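Protein kinase (Staphylococcus aureus subsp. aureus Mu50, PDB 3PY9) probably binds muropeptides of the cell wall through the PASTA domains of the extracellular region of the Ser/Thr kinase PrkC. Local coordinates at residues A[103-108]-A[134-139]; A[140-145]-A[193-198]. All blocks are in the same frame, centred on the assembly; numbering follows the deposited sequence.

Contact 1 and contact 2 lie in series along one elongated chain, their centres about 16 Å apart. Contact 1 pairs strands 100-105 and 133-138 as parallel neighbours in the three-stranded sheet of the second PASTA domain. The chain then leaves 133-138, passes through Gly140 to Lys142, and enters strand 143-146, which contact 2 pairs antiparallel with strand 191-194 of the third PASTA domain. The two contacts touch at this junction: Asn107 N lies 3.1 Å from Gly140 O, a probable hydrogen bond, and the Tyr106 ring packs against the backbone there. They flank the short linker 139-142 between consecutive PASTA domains, and their meeting probably limits its flexibility.

Contact 1: A[103-108]-A[134-139]; sequences EKVYNN and KLYESL
Lys104 and Glu137 run side by side on one face of two parallel strands, 103-105 and 134-138. From the root outward, Lys104 CB rests 3.8 Å from Leu139 CG, and its CG lies near Glu137 OE1. CD meets Leu139 CD2, and CE comes within 3.4 Å of Glu137 OE1. NZ stops 4.5 Å from Glu137 OE1, too far for a salt bridge, so the buried OE1, which has no hydrogen-bonding partner in the model, probably feels the lysine charge only at a distance. Leu139 then reaches over Tyr106, its CD1 4.2 Å from the ring centroid and 10° off the normal, a CH-pi contact. On the face of Glu103, Val105 and Tyr136, Glu103 CG touches Lys134 CG and CD; bends of Lys134 at chi3 and chi4 (-79° and -73°) bring CE and then NZ round, and Lys134 NZ meets Glu103 OE2 at 3.3 Å from above the carboxylate plane in a salt bridge. Backbone bonds alternate between the strands, from Glu103 N to Leu135 O (2.9 Å) through to Leu139 N to Val105 O (2.7 Å). Helix 85-93 packs on the Leu135 side chain. This is the parallel strand pair of a PASTA domain, whose sheet packs against a single helix.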
# COMPACT_ATOMS: atom_id res chain seq x y z
N GLU A 103 14.45 -8.11 8.72
CA GLU A 103 13.43 -9.14 8.53
C GLU A 103 12.80 -8.91 7.17
O GLU A 103 12.36 -7.79 6.86
CB GLU A 103 12.32 -8.94 9.55
CG GLU A 103 12.75 -9.05 10.97
CD GLU A 103 12.22 -10.29 11.59
OE1 GLU A 103 11.03 -10.59 11.29
OE2 GLU A 103 12.96 -10.95 12.37
N LYS A 104 12.76 -9.95 6.35
CA LYS A 104 12.17 -9.85 5.02
C LYS A 104 10.72 -10.29 5.05
O LYS A 104 10.39 -11.35 5.58
CB LYS A 104 12.98 -10.66 4.02
CG LYS A 104 14.42 -10.16 3.86
CD LYS A 104 15.24 -11.03 2.93
CE LYS A 104 16.45 -10.25 2.40
NZ LYS A 104 17.34 -11.06 1.51
N VAL A 105 9.85 -9.46 4.49
CA VAL A 105 8.43 -9.76 4.45
C VAL A 105 7.91 -9.32 3.11
O VAL A 105 8.45 -8.41 2.49
CB VAL A 105 7.63 -9.00 5.59
CG1 VAL A 105 7.94 -9.56 6.98
CG2 VAL A 105 7.88 -7.50 5.54
N TYR A 106 6.83 -9.94 2.67
CA TYR A 106 6.12 -9.42 1.52
C TYR A 106 5.38 -8.17 1.93
O TYR A 106 4.90 -8.05 3.06
CB TYR A 106 5.16 -10.46 0.98
CG TYR A 106 5.84 -11.70 0.46
CD1 TYR A 106 6.50 -11.68 -0.75
CD2 TYR A 106 5.81 -12.89 1.18
CE1 TYR A 106 7.12 -12.81 -1.26
CE2 TYR A 106 6.44 -14.04 0.68
CZ TYR A 106 7.08 -13.98 -0.55
OH TYR A 106 7.71 -15.08 -1.06
N ASN A 107 5.28 -7.23 1.00
CA ASN A 107 4.67 -5.95 1.31
C ASN A 107 4.13 -5.29 0.04
O ASN A 107 4.67 -5.54 -1.04
CB ASN A 107 5.69 -5.07 2.00
CG ASN A 107 5.15 -3.71 2.32
OD1 ASN A 107 5.51 -2.72 1.68
ND2 ASN A 107 4.29 -3.65 3.31
N ASN A 108 3.08 -4.46 0.17
CA ASN A 108 2.45 -3.82 -1.02
C ASN A 108 2.62 -2.31 -1.14
O ASN A 108 2.06 -1.69 -2.06
CB ASN A 108 0.96 -4.19 -1.15
CG ASN A 108 0.10 -3.65 -0.02
OD1 ASN A 108 0.60 -3.13 0.99
ND2 ASN A 108 -1.23 -3.80 -0.17
N LYS A 134 14.68 -3.05 14.51
CA LYS A 134 14.33 -4.02 13.51
C LYS A 134 13.77 -3.30 12.29
O LYS A 134 12.91 -2.42 12.40
CB LYS A 134 13.32 -5.00 14.08
CG LYS A 134 13.19 -6.29 13.32
CD LYS A 134 12.41 -7.30 14.15
CE LYS A 134 13.28 -7.96 15.23
NZ LYS A 134 14.25 -8.94 14.62
N LEU A 135 14.29 -3.65 11.12
CA LEU A 135 13.84 -3.08 9.88
C LEU A 135 13.19 -4.19 9.07
O LEU A 135 13.70 -5.33 9.03
CB LEU A 135 15.00 -2.45 9.09
CG LEU A 135 15.71 -1.21 9.67
CD1 LEU A 135 16.63 -0.61 8.64
CD2 LEU A 135 14.77 -0.11 10.21
N TYR A 136 12.08 -3.84 8.43
CA TYR A 136 11.32 -4.80 7.67
C TYR A 136 11.51 -4.48 6.21
O TYR A 136 11.03 -3.46 5.72
CB TYR A 136 9.84 -4.75 8.07
CG TYR A 136 9.58 -5.20 9.50
CD1 TYR A 136 9.21 -6.51 9.77
CD2 TYR A 136 9.71 -4.31 10.57
CE1 TYR A 136 8.97 -6.92 11.07
CE2 TYR A 136 9.47 -4.72 11.87
CZ TYR A 136 9.09 -6.03 12.11
OH TYR A 136 8.84 -6.47 13.39
N GLU A 137 12.25 -5.35 5.54
CA GLU A 137 12.62 -5.12 4.15
C GLU A 137 11.59 -5.80 3.28
O GLU A 137 11.30 -6.96 3.49
CB GLU A 137 13.99 -5.75 3.88
CG GLU A 137 14.53 -5.50 2.50
CD GLU A 137 15.78 -6.31 2.22
OE1 GLU A 137 16.29 -6.95 3.14
OE2 GLU A 137 16.24 -6.31 1.06
N SER A 138 11.07 -5.08 2.28
CA SER A 138 10.06 -5.64 1.38
C SER A 138 10.64 -6.71 0.44
O SER A 138 11.70 -6.54 -0.13
CB SER A 138 9.43 -4.52 0.53
OG SER A 138 8.48 -5.08 -0.38
N LEU A 139 9.91 -7.80 0.28
CA LEU A 139 10.22 -8.75 -0.78
C LEU A 139 9.33 -8.50 -1.99
O LEU A 139 9.23 -9.35 -2.87
CB LEU A 139 10.02 -10.20 -0.29
CG LEU A 139 10.94 -10.78 0.79
CD1 LEU A 139 10.39 -12.06 1.32
CD2 LEU A 139 12.35 -10.98 0.25

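Contact 2: A[140-145]-A[193-198]; sequences GIKQVY and VDEGST
Val144 and Val193 form an antiparallel hydrogen-bonded pair, each N bonded to the other's O at 2.9 Å, with Gln143 and Asp194 as the adjoining non-hydrogen-bonded pair. Beyond that pair, Glu195 N donates to Lys142 O at 2.7 Å in a nearly straight bond (168°), extending the ladder into the turn.

Glu195 carries much of the side-chain contact. Its CB lies against Lys142 O and touches Val144 CG2 at 3.8 Å. With CG anti to the backbone N (chi1 176°) and the chain extended beyond it, the side chain passes beside Lys142, and OE1 lies 3.6 Å from Lys142 CB. A water bridges the same two residues, accepting from Lys142 N and donating to Glu195 OE1, so the carboxylate is tied to the backbone of the linker. Ile141 crosses Asp194 at about a right angle: its CG2 sits 3.8 Å from Asp194 CB and also packs against Glu195 N, while CD1 lies near Asp194 OD2. Val144 and Val193 both turn to the face where Phe166 touches their side chains.

Asp194 to Ser197 makes a type II beta turn, with Gly196 at positive phi in its third position. Ser197 N bonds to Asp194 O at 3.2 Å to close the turn, and Lys167 NZ bonds to Gly196 O. The arrangement is a short two-stranded antiparallel sheet joining distant parts of the third PASTA domain: the first strand after the junction with the second domain pairs with 191-194, next to the type II turn.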
# COMPACT_ATOMS: atom_id res chain seq x y z
N GLY A 140 8.70 -7.32 -2.04
CA GLY A 140 7.63 -7.04 -3.01
C GLY A 140 6.37 -7.79 -2.65
O GLY A 140 6.31 -8.46 -1.61
N ILE A 141 5.34 -7.69 -3.50
CA ILE A 141 4.11 -8.43 -3.28
C ILE A 141 4.32 -9.91 -3.56
O ILE A 141 5.07 -10.27 -4.47
CB ILE A 141 2.94 -7.88 -4.13
CG1 ILE A 141 2.59 -6.45 -3.67
CG2 ILE A 141 1.73 -8.78 -4.00
CD1 ILE A 141 1.60 -5.69 -4.56
N LYS A 142 3.69 -10.77 -2.76
CA LYS A 142 3.71 -12.19 -2.99
C LYS A 142 3.26 -12.48 -4.43
O LYS A 142 2.22 -11.95 -4.87
CB LYS A 142 2.81 -12.89 -1.96
CG LYS A 142 2.51 -14.36 -2.25
CD LYS A 142 3.70 -15.27 -1.95
CE LYS A 142 3.50 -16.61 -2.62
NZ LYS A 142 4.39 -17.67 -2.13
N GLN A 143 4.06 -13.28 -5.15
CA GLN A 143 3.74 -13.69 -6.52
C GLN A 143 2.97 -14.99 -6.43
O GLN A 143 3.38 -15.94 -5.76
CB GLN A 143 4.99 -13.91 -7.36
CG GLN A 143 5.84 -12.66 -7.62
CD GLN A 143 5.05 -11.52 -8.16
OE1 GLN A 143 4.68 -10.59 -7.41
NE2 GLN A 143 4.77 -11.55 -9.46
N VAL A 144 1.81 -15.00 -7.07
CA VAL A 144 0.96 -16.17 -7.12
C VAL A 144 0.76 -16.54 -8.57
O VAL A 144 0.54 -15.67 -9.41
CB VAL A 144 -0.41 -15.89 -6.48
CG1 VAL A 144 -1.32 -17.13 -6.57
CG2 VAL A 144 -0.21 -15.48 -5.02
N TYR A 145 0.84 -17.84 -8.86
CA TYR A 145 0.72 -18.33 -10.21
C TYR A 145 -0.74 -18.30 -10.69
O TYR A 145 -1.64 -18.77 -10.00
CB TYR A 145 1.30 -19.74 -10.31
CG TYR A 145 1.48 -20.23 -11.73
CD1 TYR A 145 2.69 -20.04 -12.39
CD2 TYR A 145 0.42 -20.86 -12.43
CE1 TYR A 145 2.85 -20.48 -13.71
CE2 TYR A 145 0.58 -21.31 -13.73
CZ TYR A 145 1.78 -21.11 -14.38
OH TYR A 145 1.96 -21.55 -15.67
N VAL A 193 1.85 -13.60 -11.00
CA VAL A 193 1.65 -12.15 -10.92
C VAL A 193 1.31 -11.80 -9.45
O VAL A 193 1.06 -12.70 -8.65
CB VAL A 193 0.46 -11.69 -11.82
CG1 VAL A 193 0.65 -12.15 -13.30
CG2 VAL A 193 -0.83 -12.26 -11.29
N ASP A 194 1.32 -10.51 -9.11
CA ASP A 194 1.04 -10.06 -7.74
C ASP A 194 -0.20 -10.74 -7.19
O ASP A 194 -1.26 -10.76 -7.85
CB ASP A 194 0.79 -8.55 -7.69
CG ASP A 194 2.00 -7.73 -8.10
OD1 ASP A 194 3.12 -8.26 -8.16
OD2 ASP A 194 1.81 -6.53 -8.37
N GLU A 195 -0.09 -11.29 -5.99
CA GLU A 195 -1.25 -11.72 -5.20
C GLU A 195 -2.37 -10.68 -5.24
O GLU A 195 -2.12 -9.48 -5.10
CB GLU A 195 -0.81 -11.97 -3.75
CG GLU A 195 -1.90 -12.33 -2.75
CD GLU A 195 -1.31 -12.62 -1.41
OE1 GLU A 195 -0.49 -11.79 -0.94
OE2 GLU A 195 -1.65 -13.69 -0.83
N GLY A 196 -3.60 -11.13 -5.47
CA GLY A 196 -4.76 -10.24 -5.40
C GLY A 196 -5.05 -9.49 -6.68
O GLY A 196 -5.96 -8.67 -6.74
N SER A 197 -4.26 -9.76 -7.72
CA SER A 197 -4.41 -9.13 -9.02
C SER A 197 -5.77 -9.47 -9.62
O SER A 197 -6.42 -10.46 -9.22
CB SER A 197 -3.32 -9.63 -9.97
OG SER A 197 -2.04 -9.16 -9.59
N THR A 198 -6.19 -8.67 -10.59
CA THR A 198 -7.45 -8.92 -11.32
C THR A 198 -7.18 -9.78 -12.57
O THR A 198 -6.37 -9.39 -13.41
CB THR A 198 -8.09 -7.61 -11.78
OG1 THR A 198 -8.29 -6.76 -10.65
CG2 THR A 198 -9.45 -7.88 -12.52
O HOH W 1 1.87 -10.15 -0.58